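Local coordinates for protein Ser-thr phosphatase MSPP (Mycobacterium smegmatis, PDB 2JFR) that probably removes phosphate from phosphoserine and phosphothreonine residues of proteins, as a metal-dependent phosphatase of the PPM (PP2C) family that binds manganese and magnesium, at residues Asn74-Val77 / Phe78-Gly82; Gly134-Arg138 / Met139-Thr143; Glu146-His150 / Pro151-Leu155; Ala201-Asp205 / Pro206-Val210. All blocks are in the same frame, centred on the assembly; numbering follows the deposited sequence.

Contact 1: Asn74-Val77 / Phe78-Gly82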
# COMPACT_ATOMS: atom_id res chain seq x y z
N ASN A 74 -0.96 2.01 14.94
CA ASN A 74 -1.84 0.94 15.39
C ASN A 74 -2.54 1.30 16.70
O ASN A 74 -3.75 1.13 16.82
CB ASN A 74 -1.01 -0.34 15.55
CG ASN A 74 -1.88 -1.46 16.01
OD1 ASN A 74 -2.76 -1.90 15.28
ND2 ASN A 74 -1.69 -1.90 17.25
N LEU A 75 -1.77 1.74 17.66
CA LEU A 75 -2.33 2.00 18.98
C LEU A 75 -3.34 3.14 18.89
O LEU A 75 -4.39 3.07 19.53
CB LEU A 75 -1.22 2.29 19.98
CG LEU A 75 -1.72 2.45 21.42
CD1 LEU A 75 -2.36 1.16 21.90
CD2 LEU A 75 -0.55 2.84 22.31
N ARG A 76 -3.04 4.18 18.17
CA ARG A 76 -3.94 5.32 18.10
C ARG A 76 -5.23 4.95 17.43
O ARG A 76 -6.31 5.30 17.91
CB ARG A 76 -3.28 6.52 17.39
CG ARG A 76 -4.07 7.79 17.51
CD ARG A 76 -4.07 8.32 18.95
NE ARG A 76 -5.27 9.02 19.38
CZ ARG A 76 -6.05 8.79 20.43
NH1 ARG A 76 -5.83 7.82 21.31
NH2 ARG A 76 -7.10 9.59 20.63
N VAL A 77 -5.19 4.20 16.32
CA VAL A 77 -6.41 3.74 15.68
C VAL A 77 -7.21 2.85 16.60
O VAL A 77 -8.42 2.98 16.70
CB VAL A 77 -6.13 3.12 14.33
CG1 VAL A 77 -7.42 2.57 13.72
CG2 VAL A 77 -5.48 4.11 13.36
N PHE A 78 -6.52 1.93 17.27
CA PHE A 78 -7.24 1.01 18.18
C PHE A 78 -7.85 1.78 19.36
O PHE A 78 -9.01 1.46 19.74
CB PHE A 78 -6.30 -0.07 18.66
CG PHE A 78 -6.98 -1.01 19.62
CD1 PHE A 78 -8.07 -1.78 19.21
CD2 PHE A 78 -6.53 -1.14 20.89
CE1 PHE A 78 -8.72 -2.63 20.09
CE2 PHE A 78 -7.15 -2.00 21.81
CZ PHE A 78 -8.24 -2.75 21.36
N GLU A 79 -7.16 2.74 19.90
CA GLU A 79 -7.75 3.55 20.98
C GLU A 79 -8.96 4.30 20.50
O GLU A 79 -9.96 4.42 21.24
CB GLU A 79 -6.70 4.53 21.50
CG GLU A 79 -5.60 3.86 22.32
CD GLU A 79 -4.42 4.80 22.59
OE1 GLU A 79 -4.39 5.95 22.06
OE2 GLU A 79 -3.46 4.40 23.32
N LEU A 80 -8.96 4.78 19.28
CA LEU A 80 -10.13 5.52 18.79
C LEU A 80 -11.29 4.67 18.34
O LEU A 80 -12.43 5.11 18.52
CB LEU A 80 -9.64 6.37 17.62
CG LEU A 80 -8.74 7.55 18.12
CD1 LEU A 80 -8.08 8.15 16.88
CD2 LEU A 80 -9.54 8.57 18.92
N LEU A 81 -11.04 3.49 17.76
CA LEU A 81 -12.10 2.75 17.10
C LEU A 81 -12.41 1.43 17.78
O LEU A 81 -13.38 0.76 17.48
CB LEU A 81 -11.72 2.41 15.64
CG LEU A 81 -11.43 3.63 14.80
CD1 LEU A 81 -11.12 3.24 13.39
CD2 LEU A 81 -12.54 4.65 14.83
N GLY A 82 -11.60 1.00 18.74
CA GLY A 82 -11.73 -0.34 19.28
C GLY A 82 -12.98 -0.53 20.08
O GLY A 82 -13.31 -1.72 20.28
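Val-77 and Leu-81 meet one helical turn apart, on the buried side of the last turns of helix 63-81. CG1 of Val-77 touches CD1 of Leu-81 at 3.8 Å, and the two side chains cross at a slant. Val-77 has CG1 anti to its own N (chi1 176°), beside the carbonyl carbon. This carries the methyl forward along the helix to the leucine. The backbone beside this pair is regular. Phe-78 N, Glu-79 N, Leu-80 N and Leu-81 N bond to the carbonyls of Asn-74, Leu-75, Arg-76 and Val-77, four residues back each time.

The solvent side is looser and charged. Arg-76 and Glu-79 form a salt bridge there, with NH1 of the arginine facing OE1 of the glutamate. Arg-76 is deposited in two conformers and the modelled bond is very short, so its exact length is doubtful. The guanidinium and carboxylate planes stand 66° apart, and the carboxylate sits at the guanidinium edge. In the conformer given, one guanidinium face lies over Leu-80, whose CG is 3.6 Å from NH2 of Arg-76. The other carboxylate oxygen, OE2 of Glu-79, lies beside CG of Leu-75, again in the one of two leucine conformers given.

Helix 42-59 packs against the inner face. Ala-45 touches both Val-77 and Leu-81, and Thr-48 touches Val-77 and Leu-80. The amide of Asn-74 is held by the backbone of Gly-161 and Gly-163, and Phe-78 rests on Pro-164 of the same loop.

Contact 2: Gly134-Arg138 / Met139-Thr143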
# COMPACT_ATOMS: atom_id res chain seq x y z
N GLY A 134 -3.84 -14.55 0.27
CA GLY A 134 -2.44 -14.23 0.30
C GLY A 134 -1.63 -15.21 1.10
O GLY A 134 -0.47 -15.48 0.80
N GLU A 135 -2.24 -15.77 2.17
CA GLU A 135 -1.54 -16.75 3.01
C GLU A 135 -1.36 -17.99 2.21
O GLU A 135 -0.35 -18.71 2.37
CB GLU A 135 -2.27 -17.01 4.28
CG GLU A 135 -2.34 -15.85 5.29
CD GLU A 135 -1.20 -15.27 6.00
OE1 GLU A 135 -0.11 -15.76 5.74
OE2 GLU A 135 -1.46 -14.29 6.80
N LEU A 136 -2.29 -18.34 1.31
CA LEU A 136 -2.12 -19.47 0.44
C LEU A 136 -1.00 -19.31 -0.57
O LEU A 136 -0.29 -20.26 -0.93
CB LEU A 136 -3.39 -19.83 -0.30
CG LEU A 136 -4.53 -20.33 0.58
CD1 LEU A 136 -5.82 -20.37 -0.17
CD2 LEU A 136 -4.20 -21.74 1.02
N VAL A 137 -0.79 -18.04 -1.05
CA VAL A 137 0.42 -17.74 -1.81
C VAL A 137 1.67 -17.93 -0.96
O VAL A 137 2.61 -18.59 -1.45
CB VAL A 137 0.32 -16.32 -2.42
CG1 VAL A 137 1.56 -16.04 -3.29
CG2 VAL A 137 -0.87 -16.11 -3.30
N ARG A 138 1.69 -17.43 0.27
CA ARG A 138 2.88 -17.53 1.16
C ARG A 138 3.15 -19.00 1.45
O ARG A 138 4.29 -19.41 1.67
CB ARG A 138 2.67 -16.62 2.36
CG ARG A 138 3.69 -16.50 3.47
CD ARG A 138 3.64 -15.18 4.24
NE ARG A 138 4.86 -14.68 4.97
CZ ARG A 138 4.97 -13.46 5.53
NH1 ARG A 138 3.97 -12.59 5.46
NH2 ARG A 138 6.02 -12.94 6.18
N MET A 139 2.16 -19.89 1.47
CA MET A 139 2.31 -21.30 1.77
C MET A 139 2.69 -22.03 0.52
O MET A 139 2.87 -23.26 0.55
CB MET A 139 1.04 -21.93 2.38
CG MET A 139 0.72 -21.41 3.77
SD MET A 139 1.92 -21.83 4.98
CE MET A 139 2.11 -23.60 5.00
N GLY A 140 2.83 -21.37 -0.58
CA GLY A 140 3.08 -21.93 -1.88
C GLY A 140 2.05 -22.79 -2.50
O GLY A 140 2.39 -23.67 -3.26
N GLU A 141 0.78 -22.58 -2.12
CA GLU A 141 -0.34 -23.40 -2.56
C GLU A 141 -1.08 -22.84 -3.79
O GLU A 141 -1.67 -23.63 -4.55
CB GLU A 141 -1.36 -23.62 -1.44
CG GLU A 141 -0.89 -24.46 -0.28
CD GLU A 141 -2.13 -24.71 0.58
OE1 GLU A 141 -3.20 -24.84 -0.09
OE2 GLU A 141 -2.02 -24.75 1.83
N ILE A 142 -1.13 -21.55 -4.04
CA ILE A 142 -1.75 -20.95 -5.24
C ILE A 142 -0.87 -19.83 -5.75
O ILE A 142 -0.05 -19.32 -4.98
CB ILE A 142 -3.14 -20.37 -4.92
CG1 ILE A 142 -3.15 -19.14 -4.05
CG2 ILE A 142 -4.02 -21.46 -4.31
CD1 ILE A 142 -4.50 -18.55 -3.77
N THR A 143 -1.03 -19.44 -6.97
CA THR A 143 -0.30 -18.32 -7.51
C THR A 143 -0.90 -16.98 -7.14
O THR A 143 -2.06 -16.90 -6.71
CB THR A 143 -0.25 -18.35 -9.06
OG1 THR A 143 -1.54 -18.19 -9.58
CG2 THR A 143 0.38 -19.69 -9.57
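A Schellman motif ends helix 132-138, and Leu-136, Val-137 and Ile-142 close it with an apolar contact. Gly-140 takes positive phi (64°), which turns the chain back across the last helical turn. The carbonyl of Leu-136 receives Glu-141 N at 2.8 Å. A weak bond from Ile-142 N, 3.5 Å from Leu-136 O, reaches the same oxygen. Gly-140 N bonds to Val-137 O at 2.9 Å, coming from well above the carbonyl plane. Met-139 N still bonds to Glu-135 O, as in the helix before it.

The turn brings Ile-142 against the helix. Its CG1 lies 3.8 Å from CB of Leu-136 and 3.9 Å from CG2 of Val-137, so one methylene bridges two helix side chains. CG1 stands between the backbone N and the carbonyl carbon (chi1 70°), which turns this branch toward the helix. Val-137 CA also makes a CH...O contact with Ile-142 O at 3.6 Å. On the outer side, Glu-141 crosses Leu-136 at a slant, with OE1 3.4 Å from CD2 of the leucine.

Arg-138 reaches away to salt bridges with Asp-128 and Asp-169, and Glu-135 bonds to Thr-157. Helix 144-147 follows at once. Its residues Arg-144 and Ala-147 meet Val-137, and Ala-147 also meets Ile-142. His-150, in the loop beyond, touches Leu-136 and Ile-142.

Contact 3: Glu146-His150 / Pro151-Leu155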
# COMPACT_ATOMS: atom_id res chain seq x y z
N GLU A 146 -3.98 -16.48 -9.28
CA GLU A 146 -5.11 -17.22 -8.67
C GLU A 146 -5.69 -16.53 -7.46
O GLU A 146 -6.91 -16.53 -7.29
CB GLU A 146 -4.70 -18.66 -8.24
CG GLU A 146 -4.42 -19.51 -9.46
CD GLU A 146 -3.61 -20.74 -9.31
OE1 GLU A 146 -2.90 -21.06 -8.33
OE2 GLU A 146 -3.67 -21.52 -10.30
N ALA A 147 -4.82 -15.96 -6.59
CA ALA A 147 -5.31 -15.25 -5.43
C ALA A 147 -6.27 -14.08 -5.80
O ALA A 147 -7.11 -13.74 -4.98
CB ALA A 147 -4.12 -14.79 -4.60
N ARG A 148 -6.14 -13.46 -6.99
CA ARG A 148 -7.03 -12.37 -7.38
C ARG A 148 -8.47 -12.79 -7.41
O ARG A 148 -9.34 -11.97 -7.23
CB ARG A 148 -6.82 -11.75 -8.83
CG ARG A 148 -5.55 -11.12 -8.95
CD ARG A 148 -5.30 -10.61 -10.31
NE ARG A 148 -6.19 -9.52 -10.71
CZ ARG A 148 -6.35 -9.03 -11.94
NH1 ARG A 148 -5.63 -9.49 -12.94
NH2 ARG A 148 -7.22 -8.05 -12.16
N TRP A 149 -8.71 -14.10 -7.67
CA TRP A 149 -10.05 -14.63 -7.89
C TRP A 149 -10.51 -15.49 -6.78
O TRP A 149 -11.64 -15.99 -6.81
CB TRP A 149 -10.10 -15.39 -9.27
CG TRP A 149 -9.33 -14.63 -10.32
CD1 TRP A 149 -8.22 -15.02 -10.94
CD2 TRP A 149 -9.68 -13.30 -10.83
NE1 TRP A 149 -7.78 -14.05 -11.82
CE2 TRP A 149 -8.67 -12.99 -11.75
CE3 TRP A 149 -10.68 -12.41 -10.54
CZ2 TRP A 149 -8.62 -11.76 -12.48
CZ3 TRP A 149 -10.67 -11.21 -11.24
CH2 TRP A 149 -9.65 -10.94 -12.17
N HIS A 150 -9.68 -15.64 -5.75
CA HIS A 150 -10.00 -16.55 -4.65
C HIS A 150 -11.18 -16.00 -3.89
O HIS A 150 -11.23 -14.78 -3.59
CB HIS A 150 -8.78 -16.72 -3.74
CG HIS A 150 -8.93 -17.78 -2.69
ND1 HIS A 150 -9.66 -17.64 -1.62
CD2 HIS A 150 -8.44 -19.02 -2.67
CE1 HIS A 150 -9.68 -18.73 -0.93
NE2 HIS A 150 -8.91 -19.62 -1.54
N PRO A 151 -12.12 -16.85 -3.53
CA PRO A 151 -13.34 -16.32 -2.92
C PRO A 151 -13.18 -15.77 -1.55
O PRO A 151 -14.11 -15.15 -1.03
CB PRO A 151 -14.23 -17.58 -2.94
CG PRO A 151 -13.29 -18.75 -2.92
CD PRO A 151 -12.22 -18.26 -3.82
N GLN A 152 -12.06 -15.91 -0.88
CA GLN A 152 -11.84 -15.30 0.40
C GLN A 152 -10.67 -14.33 0.37
O GLN A 152 -10.11 -13.98 1.40
CB GLN A 152 -11.62 -16.30 1.57
CG GLN A 152 -13.01 -16.84 2.02
CD GLN A 152 -13.41 -17.98 1.10
OE1 GLN A 152 -12.62 -18.89 0.77
NE2 GLN A 152 -14.66 -18.02 0.69
N ARG A 153 -10.38 -13.80 -0.80
CA ARG A 153 -9.40 -12.73 -1.02
C ARG A 153 -9.64 -11.54 -0.09
O ARG A 153 -8.73 -10.80 0.27
CB ARG A 153 -9.42 -12.38 -2.51
CG ARG A 153 -9.86 -11.01 -2.89
CD ARG A 153 -9.18 -10.40 -4.07
NE ARG A 153 -7.78 -10.05 -4.08
CZ ARG A 153 -7.32 -9.34 -5.11
NH1 ARG A 153 -6.00 -9.04 -5.11
NH2 ARG A 153 -8.09 -8.92 -6.12
N HIS A 154 -10.89 -11.28 0.16
CA HIS A 154 -11.27 -10.07 0.86
C HIS A 154 -11.09 -10.20 2.37
O HIS A 154 -11.30 -9.18 3.04
CB HIS A 154 -12.74 -9.74 0.59
CG HIS A 154 -13.73 -10.79 1.02
ND1 HIS A 154 -13.77 -12.07 0.41
CD2 HIS A 154 -14.67 -10.81 2.04
CE1 HIS A 154 -14.70 -12.77 1.02
NE2 HIS A 154 -15.26 -12.04 1.98
N LEU A 155 -10.74 -11.33 2.91
CA LEU A 155 -10.67 -11.48 4.36
C LEU A 155 -9.23 -11.38 4.82
O LEU A 155 -8.37 -12.20 4.48
CB LEU A 155 -11.23 -12.86 4.68
CG LEU A 155 -12.74 -12.97 4.40
CD1 LEU A 155 -13.13 -14.43 4.63
CD2 LEU A 155 -13.55 -12.01 5.25
O HOH W 1 -10.19 -9.67 -7.62
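From His-150 to Arg-153 the chain makes a type I beta turn, closed by Arg-153 N bonding to His-150 O at 3.1 Å, and a second type I turn runs from Gln-152 to Leu-155. The His-150 ring sits against the first turn. Its ND1 accepts Gln-152 N at 3.0 Å, with the donor 19° out of the ring plane, so ND1 carries no proton in this bond. The ring is placed there by CG lying anti to the backbone N (chi1 -172°). Pro-151 CD packs over one ring face in a CH-pi contact, 3.7 Å from the ring centroid. In the conformer given, the Gln-152 amide stands almost upright to the ring, with OE1 3.4 Å from CE1 of His-150.

Arg-153 is modelled in two conformers. In the one given, its guanidinium lies flat over CA of Arg-148, 3.8 Å from CZ. A water may link Arg-148 O to NH2 of Arg-153, but this bridge is tentative. The side chain of Arg-153 comes within about 4 Å of a bound magnesium ion in this conformer. His-154 binds a manganese ion in another structure of this protein; in this model no metal is bound to it.

Arg-148 is anchored by the carbonyls of Phe-189 and Ala-192. Helix 132-138 lies behind the turn, where Ala-133 touches His-150 and Val-132 touches Gln-152.

Contact 4: Ala201-Asp205 / Pro206-Val210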
# COMPACT_ATOMS: atom_id res chain seq x y z
N ALA A 201 1.01 1.31 -15.57
CA ALA A 201 2.04 1.42 -14.55
C ALA A 201 3.41 1.80 -15.15
O ALA A 201 4.25 2.28 -14.39
CB ALA A 201 2.18 0.14 -13.78
N THR A 202 3.61 1.56 -16.42
CA THR A 202 4.87 1.85 -17.09
C THR A 202 4.80 3.15 -17.86
O THR A 202 5.76 3.50 -18.57
CB THR A 202 5.30 0.71 -18.01
OG1 THR A 202 4.27 0.34 -18.94
CG2 THR A 202 5.67 -0.53 -17.19
N SER A 203 3.74 3.92 -17.71
CA SER A 203 3.65 5.18 -18.40
C SER A 203 4.84 6.06 -18.03
O SER A 203 5.12 6.20 -16.82
CB SER A 203 2.43 5.94 -17.99
OG SER A 203 1.24 5.26 -18.26
N PRO A 204 5.59 6.60 -18.97
CA PRO A 204 6.83 7.30 -18.53
C PRO A 204 6.64 8.40 -17.53
O PRO A 204 7.45 8.50 -16.61
CB PRO A 204 7.31 7.92 -19.87
CG PRO A 204 6.85 6.92 -20.88
CD PRO A 204 5.47 6.48 -20.42
N ASP A 205 5.62 9.24 -17.66
CA ASP A 205 5.40 10.29 -16.66
C ASP A 205 4.65 9.72 -15.50
O ASP A 205 3.54 9.24 -15.65
CB ASP A 205 4.64 11.43 -17.34
CG ASP A 205 4.29 12.62 -16.47
OD1 ASP A 205 4.35 12.55 -15.22
OD2 ASP A 205 3.92 13.69 -17.04
N PRO A 206 5.21 9.71 -14.31
CA PRO A 206 4.48 9.14 -13.13
C PRO A 206 3.14 9.79 -12.87
O PRO A 206 2.23 9.12 -12.36
CB PRO A 206 5.42 9.39 -11.97
CG PRO A 206 6.38 10.37 -12.49
CD PRO A 206 6.53 10.29 -13.94
N GLN A 207 2.95 11.09 -13.17
CA GLN A 207 1.62 11.66 -12.96
C GLN A 207 0.61 11.13 -13.96
O GLN A 207 -0.55 11.01 -13.63
CB GLN A 207 1.71 13.20 -13.06
CG GLN A 207 2.59 13.79 -11.95
CD GLN A 207 2.77 15.28 -12.11
OE1 GLN A 207 2.14 16.09 -11.42
NE2 GLN A 207 3.65 15.68 -13.04
N VAL A 208 1.05 10.77 -15.18
CA VAL A 208 0.19 10.07 -16.11
C VAL A 208 -0.07 8.64 -15.62
O VAL A 208 -1.18 8.14 -15.69
CB VAL A 208 0.81 10.11 -17.51
CG1 VAL A 208 0.00 9.22 -18.45
CG2 VAL A 208 0.80 11.57 -17.99
N ALA A 209 0.98 7.97 -15.16
CA ALA A 209 0.85 6.60 -14.69
C ALA A 209 -0.24 6.50 -13.63
O ALA A 209 -1.08 5.60 -13.70
CB ALA A 209 2.16 6.02 -14.12
N VAL A 210 -0.23 7.35 -12.63
CA VAL A 210 -1.21 7.21 -11.55
C VAL A 210 -2.61 7.46 -12.06
O VAL A 210 -3.56 6.76 -11.63
CB VAL A 210 -0.89 8.03 -10.31
CG1 VAL A 210 0.39 7.56 -9.64
CG2 VAL A 210 -0.81 9.55 -10.58
O HOH W 2 6.06 14.29 -13.34
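OD1 of Asp-205 is gripped by the backbone N of Gln-207 and by a water. The backbone bond is 2.9 Å long, from Gln-207 N to OD1 of Asp-205, and the N comes from above the carboxylate plane, 40° out of it. Asp-205 is the N-cap of helix 206-219, and this is its capping bond. CG lies anti to the backbone N of Asp-205 (chi1 179°), which swings the carboxylate forward over the first helical turn. The water donates to OD1 of Asp-205 at 3.1 Å. In the conformer given for Gln-207, it also forms a weak link to NE2 of that residue.

The main chain of Asp-205 starts the helix as well. Its O accepts Ala-209 N at 2.9 Å. Val-208 lies across the aspartate side chain at about a right angle, with CG2 3.9 Å from both CB and OD2 of Asp-205. Behind the cap, Ser-203 packs on the helix. Its CB is 3.7 Å from CA of Ala-209 and 4.1 Å from CG1 of Val-208. OG of Ser-203 turns to Ala-200 O and Arg-212.

Arg-180 of strand 180-184 bonds to the carbonyls of Ala-201 and Ser-203, while Pro-206 and Val-210 rest on strands 5-13 and 226-233. Pro-206 has no N-H to offer; the cap takes the N of Gln-207, the second helical residue, as N-caps commonly do. The carboxylate lies at the helix N-terminus, where the helix dipole would probably favour its charged form.

In the fold
The four contacts lie in series along one phosphatase chain. Contact 1 lies in the last turns of a helix, contact 2 is a helix end, contact 4 a helix start, and contact 3 a pair of loop turns. Contacts 2 and 3 share a neighbourhood and touch. Both are surface contacts, but contact 2 joins a backbone-bonded helix end to apolar side chains, while contact 3 is mainly polar, with one CH-pi contact, and lies near the metals. Contacts 1 and 4 are partly buried, on opposite sides of the chain's centre, about 35 Å apart between centres. Contact 1 packs on a helix and carries an outward salt bridge; contact 4 packs on strands and uses a carboxylate as a helix cap.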